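L-ribulose 3-epimerase from Methylomonas sp. catalyses the epimerization of ketoses at C3 with manganese as cofactor, acting most strongly on L-ribulose and also interconverting D-allulose and D-fructose. One contact in two of its structures: PDB 7CJ5 (chain A, 1.80 Å), residues Gly105-Gly110 and Asn148-Val153, and PDB 7CJ4 (chain B, 2.08 Å), residues Gly105-Gly110 and Asn148-Val153. One frame, after least-squares fit of the local backbone (RMSD 0.10 Å); residues are numbered along the deposited sequences.

Structure 1 (7CJ5); sequences GSELCG and NIDLEV. With MN (manganese (II) ion), chain C; FUD (D-fructose), chain D.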
loop_
_atom_site.group_PDB
_atom_site.type_symbol
_atom_site.label_atom_id
_atom_site.label_comp_id
_atom_site.label_asym_id
_atom_site.label_seq_id
_atom_site.Cartn_x
_atom_site.Cartn_y
_atom_site.Cartn_z
ATOM N N GLY A 105 29.837 -10.199 -3.385
ATOM C CA GLY A 105 28.528 -10.284 -2.708
ATOM C C GLY A 105 27.944 -11.680 -2.808
ATOM O O GLY A 105 28.408 -12.449 -3.653
ATOM N N SER A 106 26.968 -12.020 -1.968
ATOM C CA SER A 106 26.403 -13.391 -1.903
ATOM C C SER A 106 24.871 -13.370 -1.879
ATOM O O SER A 106 24.281 -14.460 -1.821
ATOM C CB SER A 106 26.976 -14.137 -0.724
ATOM O OG SER A 106 26.724 -13.453 0.488
ATOM N N GLU A 107 24.248 -12.188 -1.933
ATOM C CA GLU A 107 22.768 -12.061 -1.864
ATOM C C GLU A 107 22.262 -11.136 -2.973
ATOM O O GLU A 107 22.636 -9.963 -2.996
ATOM C CB GLU A 107 22.315 -11.546 -0.499
ATOM C CG GLU A 107 22.770 -12.412 0.660
ATOM C CD GLU A 107 22.081 -13.761 0.782
ATOM O OE1 GLU A 107 21.015 -13.931 0.181
ATOM O OE2 GLU A 107 22.616 -14.641 1.490
ATOM N N LEU A 108 21.419 -11.673 -3.849
ATOM C CA LEU A 108 20.598 -10.884 -4.801
ATOM C C LEU A 108 19.143 -10.972 -4.344
ATOM O O LEU A 108 18.592 -12.089 -4.318
ATOM C CB LEU A 108 20.770 -11.428 -6.218
ATOM C CG LEU A 108 19.939 -10.717 -7.281
ATOM C CD1 LEU A 108 20.398 -9.283 -7.445
ATOM C CD2 LEU A 108 19.998 -11.457 -8.613
ATOM N N CYS A 109 18.551 -9.845 -3.976
ATOM C CA CYS A 109 17.191 -9.808 -3.391
ATOM C C CYS A 109 16.351 -8.736 -4.080
ATOM O O CYS A 109 16.817 -8.130 -5.074
ATOM C CB CYS A 109 17.257 -9.563 -1.887
ATOM S SG CYS A 109 17.939 -7.945 -1.457
ATOM N N GLY A 110 15.152 -8.510 -3.552
ATOM C CA GLY A 110 14.213 -7.508 -4.077
ATOM C C GLY A 110 13.198 -8.127 -5.019
ATOM O O GLY A 110 12.948 -9.358 -4.939
ATOM N N ASN A 148 22.956 -16.620 -3.106
ATOM C CA ASN A 148 21.546 -16.888 -2.738
ATOM C C ASN A 148 20.679 -15.816 -3.404
ATOM O O ASN A 148 21.117 -14.652 -3.474
ATOM C CB ASN A 148 21.327 -16.874 -1.226
ATOM C CG ASN A 148 22.157 -17.896 -0.481
ATOM O OD1 ASN A 148 22.217 -19.065 -0.863
ATOM N ND2 ASN A 148 22.762 -17.470 0.617
ATOM N N ILE A 149 19.491 -16.200 -3.862
ATOM C CA ILE A 149 18.443 -15.239 -4.293
ATOM C C ILE A 149 17.341 -15.219 -3.228
ATOM O O ILE A 149 16.954 -16.300 -2.726
ATOM C CB ILE A 149 17.927 -15.548 -5.711
ATOM C CG1 ILE A 149 17.140 -16.856 -5.797
ATOM C CG2 ILE A 149 19.074 -15.532 -6.711
ATOM C CD1 ILE A 149 16.242 -16.935 -7.020
ATOM N N ASP A 150 16.889 -14.014 -2.870
ATOM C CA ASP A 150 15.861 -13.787 -1.827
ATOM C C ASP A 150 14.732 -12.996 -2.489
ATOM O O ASP A 150 14.984 -11.850 -2.911
ATOM C CB ASP A 150 16.469 -13.090 -0.609
ATOM C CG ASP A 150 17.862 -13.603 -0.287
ATOM O OD1 ASP A 150 17.962 -14.648 0.378
ATOM O OD2 ASP A 150 18.838 -12.964 -0.733
ATOM N N LEU A 151 13.555 -13.611 -2.605
ATOM C CA LEU A 151 12.395 -13.051 -3.342
ATOM C C LEU A 151 11.604 -12.153 -2.393
ATOM O O LEU A 151 11.038 -12.672 -1.395
ATOM C CB LEU A 151 11.525 -14.191 -3.856
ATOM C CG LEU A 151 12.252 -15.273 -4.648
ATOM C CD1 LEU A 151 11.273 -16.330 -5.105
ATOM C CD2 LEU A 151 12.979 -14.697 -5.842
ATOM N N GLU A 152 11.596 -10.855 -2.677
ATOM C CA GLU A 152 11.006 -9.841 -1.777
ATOM C C GLU A 152 9.495 -9.788 -1.978
ATOM O O GLU A 152 9.045 -9.305 -3.024
ATOM C CB GLU A 152 11.591 -8.457 -2.013
ATOM C CG GLU A 152 11.216 -7.500 -0.901
ATOM C CD GLU A 152 11.700 -6.074 -1.082
ATOM O OE1 GLU A 152 12.368 -5.801 -2.092
ATOM O OE2 GLU A 152 11.416 -5.246 -0.190
ATOM N N VAL A 153 8.748 -10.235 -0.970
ATOM C CA VAL A 153 7.270 -10.089 -0.933
ATOM C C VAL A 153 6.975 -8.591 -0.807
ATOM O O VAL A 153 7.524 -7.956 0.114
ATOM C CB VAL A 153 6.674 -10.931 0.209
ATOM C CG1 VAL A 153 5.196 -10.658 0.397
ATOM C CG2 VAL A 153 6.923 -12.413 -0.046
HETATM MN MN MN C . 12.072 -3.435 0.403
HETATM C C1 FUD D . 10.136 -1.212 -2.922
HETATM C C2 FUD D . 11.063 -1.891 -1.952
HETATM C C3 FUD D . 12.528 -1.961 -2.302
HETATM C C4 FUD D . 12.541 -2.427 -3.744
HETATM C C5 FUD D . 13.856 -2.351 -4.517
HETATM C C6 FUD D . 15.030 -1.728 -3.787
HETATM O O1 FUD D . 8.916 -0.836 -2.280
HETATM O O2 FUD D . 10.627 -2.358 -0.908
HETATM O O3 FUD D . 13.212 -2.885 -1.451
HETATM O O4 FUD D . 12.056 -3.756 -3.693
HETATM O O5 FUD D . 14.192 -3.647 -5.009
HETATM O O6 FUD D . 16.156 -1.714 -4.705
#
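Backbone hydrogen bonds join Ser106, Leu108 and Gly110 to Asn148, Asp150 and Glu152. The two strands are parallel neighbours in the TIM barrel, connected through helix 125-143 as a beta-alpha-beta unit. Leu108 N donates to Asn148 O at 3.0 Å, and Glu152 N to Gly110 O. Among the side chains, Asn148 ND2 donates to Glu107 OE2 at 3.0 Å, almost straight at 177°. The bent chain of Glu107 (chi2 -71°) lies side by side with Asn148, whose amide also bonds to the Phe3 backbone. Glu107 crosses Asp150 at about a right angle. Its OE1 lies 2.6 Å from Asp150 OD2, so one of the two acids probably holds a proton. Lys5 forms salt bridges with both. On the other face, Leu108 CB lies 4.5 Å from Ile149 CG2. At the active-site end, extended Glu152 binds manganese through OE2 at 2.0 Å. Asp185, His211 and Glu246 also bind the metal. D-fructose adds its O2 and O3, each 2.2 Å from manganese, and its O4 donates to Glu152 OE1 at 2.6 Å. By similarity, Glu152 is a proton donor/acceptor.

What differs
The bonds from D-fructose are the main difference. In structure 1 its O4 donates to Glu152(A) OE1 at 2.6 Å, and its O2 and O3 lie in the manganese shell. In structure 2 no sugar is modelled at that place. After superposition, water 1 stands at the place of the sugar atom C2; it is a metal ligand, its O 2.2 Å from manganese. Manganese is bound in both structures, by Glu152(A) OE2 and by Glu152(B) OE2. The backbone bond from Glu152(A) N to Gly110(A) O is kept by Glu152(B) and Gly110(B), at 3.0 Å in each. Also kept are Asn148(A) ND2 to Glu107(A) OE2, and Asn148(B) ND2 to Glu107(B) OE2. In the packing, Glu107(A), Cys109(A), Asp150(A) and Glu152(A) and their counterparts keep their place. No shift of the Glu152(A) side chain beyond the error accompanies the sugar. What Gly110(A) has in addition is contact with the sugar: its CA lies 4.0 Å from fructose O5, a neighbour that Gly110(B) lacks.

Structure 2 (7CJ4); sequences GSELCG and NIDLEV. With MN (manganese (II) ion), chain E.
Ser106, Leu108 and Gly110 are tied to Asn148, Asp150 and Glu152 by backbone hydrogen bonds. Leu108 N donates to Asn148 O at 2.9 Å, and Glu152 N to Gly110 O. Among the side chains, Asn148 ND2 gives a nearly straight bond (177°) to Glu107 OE2 at 3.1 Å. Glu107 reaches the amide because its chain bends at chi2 (-67°), and the two side chains lie side by side. The Asn148 amide is also hydrogen-bonded to the backbone of Phe3. Glu107 and Asp150 cross at about a right angle. Glu107 OE1 lies 2.7 Å from Asp150 OD2, close enough that one of the two acids probably holds a proton. Lys5 makes salt bridges with both. On the other face, Leu108 CB lies 4.3 Å from Ile149 CG2. At the active-site end, extended Glu152 binds manganese through OE2 at 2.1 Å. Asp185, His211 and Glu246 also bind the metal, and water 1 is a further ligand, its O 2.2 Å from manganese. Glu152 serves, by similarity, as a proton donor/acceptor in catalysis.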
loop_
_atom_site.group_PDB
_atom_site.type_symbol
_atom_site.label_atom_id
_atom_site.label_comp_id
_atom_site.label_asym_id
_atom_site.label_seq_id
_atom_site.Cartn_x
_atom_site.Cartn_y
_atom_site.Cartn_z
ATOM N N GLY B 105 29.791 -10.273 -3.490
ATOM C CA GLY B 105 28.469 -10.333 -2.835
ATOM C C GLY B 105 27.918 -11.748 -2.809
ATOM O O GLY B 105 28.373 -12.561 -3.622
ATOM N N SER B 106 26.961 -12.031 -1.917
ATOM C CA SER B 106 26.356 -13.377 -1.726
ATOM C C SER B 106 24.822 -13.322 -1.740
ATOM O O SER B 106 24.212 -14.403 -1.693
ATOM C CB SER B 106 26.858 -14.028 -0.459
ATOM O OG SER B 106 26.650 -13.185 0.670
ATOM N N GLU B 107 24.204 -12.139 -1.819
ATOM C CA GLU B 107 22.716 -12.034 -1.836
ATOM C C GLU B 107 22.242 -11.141 -2.991
ATOM O O GLU B 107 22.626 -9.960 -3.025
ATOM C CB GLU B 107 22.195 -11.512 -0.498
ATOM C CG GLU B 107 22.630 -12.348 0.698
ATOM C CD GLU B 107 22.051 -13.755 0.765
ATOM O OE1 GLU B 107 21.064 -14.029 0.038
ATOM O OE2 GLU B 107 22.590 -14.584 1.549
ATOM N N LEU B 108 21.440 -11.707 -3.900
ATOM C CA LEU B 108 20.615 -10.965 -4.892
ATOM C C LEU B 108 19.154 -11.024 -4.429
ATOM O O LEU B 108 18.587 -12.132 -4.428
ATOM C CB LEU B 108 20.776 -11.579 -6.287
ATOM C CG LEU B 108 20.009 -10.856 -7.393
ATOM C CD1 LEU B 108 20.537 -9.439 -7.572
ATOM C CD2 LEU B 108 20.078 -11.621 -8.709
ATOM N N CYS B 109 18.578 -9.877 -4.043
ATOM C CA CYS B 109 17.236 -9.767 -3.405
ATOM C C CYS B 109 16.389 -8.684 -4.085
ATOM O O CYS B 109 16.825 -8.126 -5.117
ATOM C CB CYS B 109 17.358 -9.510 -1.907
ATOM S SG CYS B 109 18.066 -7.902 -1.465
ATOM N N GLY B 110 15.194 -8.436 -3.543
ATOM C CA GLY B 110 14.233 -7.452 -4.076
ATOM C C GLY B 110 13.204 -8.102 -4.984
ATOM O O GLY B 110 13.000 -9.320 -4.879
ATOM N N ASN B 148 23.044 -16.538 -3.164
ATOM C CA ASN B 148 21.640 -16.821 -2.764
ATOM C C ASN B 148 20.735 -15.757 -3.389
ATOM O O ASN B 148 21.143 -14.583 -3.387
ATOM C CB ASN B 148 21.461 -16.788 -1.245
ATOM C CG ASN B 148 22.221 -17.873 -0.509
ATOM O OD1 ASN B 148 22.253 -19.021 -0.946
ATOM N ND2 ASN B 148 22.811 -17.526 0.629
ATOM N N ILE B 149 19.552 -16.144 -3.877
ATOM C CA ILE B 149 18.483 -15.187 -4.277
ATOM C C ILE B 149 17.373 -15.220 -3.218
ATOM O O ILE B 149 17.009 -16.311 -2.753
ATOM C CB ILE B 149 17.961 -15.469 -5.702
ATOM C CG1 ILE B 149 17.131 -16.755 -5.781
ATOM C CG2 ILE B 149 19.119 -15.477 -6.689
ATOM C CD1 ILE B 149 16.416 -16.956 -7.107
ATOM N N ASP B 150 16.867 -14.039 -2.866
ATOM C CA ASP B 150 15.791 -13.836 -1.870
ATOM C C ASP B 150 14.672 -13.059 -2.566
ATOM O O ASP B 150 14.925 -11.912 -2.982
ATOM C CB ASP B 150 16.349 -13.120 -0.642
ATOM C CG ASP B 150 17.740 -13.605 -0.273
ATOM O OD1 ASP B 150 17.838 -14.614 0.449
ATOM O OD2 ASP B 150 18.711 -12.985 -0.745
ATOM N N LEU B 151 13.504 -13.681 -2.737
ATOM C CA LEU B 151 12.342 -13.052 -3.413
ATOM C C LEU B 151 11.636 -12.145 -2.401
ATOM O O LEU B 151 11.124 -12.662 -1.400
ATOM C CB LEU B 151 11.393 -14.132 -3.942
ATOM C CG LEU B 151 12.040 -15.330 -4.635
ATOM C CD1 LEU B 151 11.112 -15.911 -5.683
ATOM C CD2 LEU B 151 13.360 -14.971 -5.274
ATOM N N GLU B 152 11.632 -10.835 -2.648
ATOM C CA GLU B 152 11.020 -9.839 -1.735
ATOM C C GLU B 152 9.502 -9.816 -1.939
ATOM O O GLU B 152 9.037 -9.443 -3.045
ATOM C CB GLU B 152 11.639 -8.460 -1.959
ATOM C CG GLU B 152 11.105 -7.401 -1.007
ATOM C CD GLU B 152 11.834 -6.070 -1.068
ATOM O OE1 GLU B 152 12.499 -5.807 -2.088
ATOM O OE2 GLU B 152 11.737 -5.297 -0.097
ATOM N N VAL B 153 8.749 -10.193 -0.905
ATOM C CA VAL B 153 7.264 -10.051 -0.898
ATOM C C VAL B 153 6.960 -8.558 -0.753
ATOM O O VAL B 153 7.418 -7.976 0.251
ATOM C CB VAL B 153 6.621 -10.893 0.217
ATOM C CG1 VAL B 153 5.153 -10.550 0.416
ATOM C CG2 VAL B 153 6.790 -12.376 -0.063
HETATM MN MN MN E . 12.427 -3.365 0.300
HETATM O O HOH W 1 11.448 -2.533 -1.476
#